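Local coordinates for DUF309 domain-containing protein (Thermus thermophilus, PDB 2CWY), which is of unknown function but folds as a small, all-helical, single-chain protein of the DUF309 family, at residues Gln40-Leu45 and Lys64-Leu69. Residues are numbered along the deposited sequence; the frame is centred on the assembly and turned at random.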
loop_
_atom_site.group_PDB
_atom_site.type_symbol
_atom_site.label_atom_id
_atom_site.label_comp_id
_atom_site.label_asym_id
_atom_site.label_seq_id
_atom_site.Cartn_x
_atom_site.Cartn_y
_atom_site.Cartn_z
ATOM N N GLN A 40 0.981 -5.888 -3.156
ATOM C CA GLN A 40 1.928 -5.063 -3.881
ATOM C C GLN A 40 1.416 -3.630 -4.041
ATOM O O GLN A 40 2.198 -2.697 -4.032
ATOM C CB GLN A 40 2.236 -5.657 -5.247
ATOM C CG GLN A 40 3.526 -5.088 -5.824
ATOM C CD GLN A 40 4.027 -5.887 -6.996
ATOM O OE1 GLN A 40 3.276 -6.172 -7.927
ATOM N NE2 GLN A 40 5.302 -6.254 -6.963
ATOM N N GLY A 41 0.102 -3.468 -4.181
ATOM C CA GLY A 41 -0.476 -2.141 -4.317
ATOM C C GLY A 41 -0.265 -1.325 -3.050
ATOM O O GLY A 41 0.128 -0.161 -3.110
ATOM N N VAL A 42 -0.527 -1.931 -1.897
ATOM C CA VAL A 42 -0.338 -1.246 -0.615
ATOM C C VAL A 42 1.160 -0.930 -0.429
ATOM O O VAL A 42 1.529 0.147 0.048
ATOM C CB VAL A 42 -0.829 -2.124 0.565
ATOM C CG1 VAL A 42 -0.505 -1.445 1.907
ATOM C CG2 VAL A 42 -2.319 -2.361 0.443
ATOM N N ILE A 43 2.014 -1.880 -0.805
ATOM C CA ILE A 43 3.451 -1.683 -0.710
ATOM C C ILE A 43 3.874 -0.471 -1.557
ATOM O O ILE A 43 4.676 0.354 -1.113
ATOM C CB ILE A 43 4.214 -2.949 -1.192
ATOM C CG1 ILE A 43 4.234 -4.006 -0.080
ATOM C CG2 ILE A 43 5.630 -2.579 -1.634
ATOM C CD1 ILE A 43 4.761 -5.349 -0.540
ATOM N N LEU A 44 3.325 -0.362 -2.765
ATOM C CA LEU A 44 3.677 0.741 -3.667
ATOM C C LEU A 44 3.148 2.095 -3.183
ATOM O O LEU A 44 3.756 3.129 -3.450
ATOM C CB LEU A 44 3.172 0.433 -5.089
ATOM C CG LEU A 44 3.919 -0.710 -5.804
ATOM C CD1 LEU A 44 3.099 -1.237 -7.000
ATOM C CD2 LEU A 44 5.273 -0.188 -6.270
ATOM N N LEU A 45 2.015 2.093 -2.485
ATOM C CA LEU A 45 1.480 3.341 -1.939
ATOM C C LEU A 45 2.415 3.778 -0.808
ATOM O O LEU A 45 2.773 4.960 -0.698
ATOM C CB LEU A 45 0.070 3.135 -1.379
ATOM C CG LEU A 45 -1.005 2.745 -2.397
ATOM C CD1 LEU A 45 -2.352 2.651 -1.688
ATOM C CD2 LEU A 45 -1.066 3.778 -3.504
ATOM N N LYS A 64 1.773 2.725 -10.445
ATOM C CA LYS A 64 1.925 1.267 -10.414
ATOM C C LYS A 64 0.948 0.654 -9.413
ATOM O O LYS A 64 0.372 -0.412 -9.659
ATOM C CB LYS A 64 3.362 0.907 -10.052
ATOM C CG LYS A 64 4.349 1.332 -11.132
ATOM C CD LYS A 64 5.775 1.308 -10.624
ATOM C CE LYS A 64 6.239 -0.087 -10.317
ATOM N NZ LYS A 64 7.673 -0.064 -9.875
ATOM N N ALA A 65 0.765 1.322 -8.276
ATOM C CA ALA A 65 -0.175 0.833 -7.274
ATOM C C ALA A 65 -1.593 0.797 -7.847
ATOM O O ALA A 65 -2.332 -0.169 -7.656
ATOM C CB ALA A 65 -0.142 1.724 -6.040
ATOM N N GLU A 66 -1.982 1.863 -8.543
ATOM C CA GLU A 66 -3.316 1.925 -9.128
ATOM C C GLU A 66 -3.508 0.798 -10.135
ATOM O O GLU A 66 -4.579 0.190 -10.196
ATOM C CB GLU A 66 -3.539 3.293 -9.780
ATOM C CG GLU A 66 -3.502 4.438 -8.749
ATOM C CD GLU A 66 -3.612 5.828 -9.356
ATOM O OE1 GLU A 66 -2.936 6.098 -10.372
ATOM O OE2 GLU A 66 -4.361 6.655 -8.791
ATOM N N ALA A 67 -2.466 0.506 -10.908
ATOM C CA ALA A 67 -2.532 -0.558 -11.901
ATOM C C ALA A 67 -2.808 -1.908 -11.236
ATOM O O ALA A 67 -3.553 -2.738 -11.762
ATOM C CB ALA A 67 -1.225 -0.618 -12.682
ATOM N N ARG A 68 -2.211 -2.124 -10.073
ATOM C CA ARG A 68 -2.398 -3.375 -9.353
ATOM C C ARG A 68 -3.757 -3.465 -8.659
ATOM O O ARG A 68 -4.363 -4.543 -8.597
ATOM C CB ARG A 68 -1.313 -3.534 -8.282
ATOM C CG ARG A 68 0.126 -3.382 -8.757
ATOM C CD ARG A 68 0.698 -4.658 -9.334
ATOM N NE ARG A 68 2.114 -4.493 -9.666
ATOM C CZ ARG A 68 2.563 -3.766 -10.685
ATOM N NH1 ARG A 68 1.706 -3.136 -11.480
ATOM N NH2 ARG A 68 3.867 -3.663 -10.906
ATOM N N LEU A 69 -4.227 -2.343 -8.117
ATOM C CA LEU A 69 -5.486 -2.319 -7.364
ATOM C C LEU A 69 -6.728 -2.251 -8.234
ATOM O O LEU A 69 -7.828 -2.617 -7.810
ATOM C CB LEU A 69 -5.474 -1.138 -6.385
ATOM C CG LEU A 69 -4.330 -1.187 -5.362
ATOM C CD1 LEU A 69 -4.162 0.159 -4.695
ATOM C CD2 LEU A 69 -4.612 -2.288 -4.327
#
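Gln-40 swings CG away from its own backbone N (chi1 -161°) and stays extended through chi2, carrying the amide to Arg-68, whose bend at chi2 (-84°) folds CD and NE over toward it. Their helices, 33-53 and 59-69, form an antiparallel pair in this all-helical fold, with segment axes 8.1 Å apart at closest approach. Arg-68 NE donates to Gln-40 OE1 over 2.7 Å; the oxygen lies in the guanidinium plane, whereas the donor stands well above the amide's carbonyl plane. Leu-44 CD1 lies obliquely to the same guanidinium and also rests on Lys-64 CB at 3.7 Å. A leucine in place of Arg-68 would probably leave Gln-40 OE1 without its N-H partner and the amide freer to turn. Deeper in the interface, Gly-41 and Ala-65 bring the backbones close, their CA atoms 4.2 Å apart. Leu-69 CD2 occupies the space beside Gly-41 where a CB would otherwise point, 4.1 Å from the glycine CA. Helix 81-92 packs against the pair, Leu-85 and Ala-88 touching Leu-45 and Trp-81 touching Leu-69. Ala-65 CB sits between Leu-44 CB, at 3.7 Å, and Leu-45 CD2, which presses on it at a tight 3.4 Å.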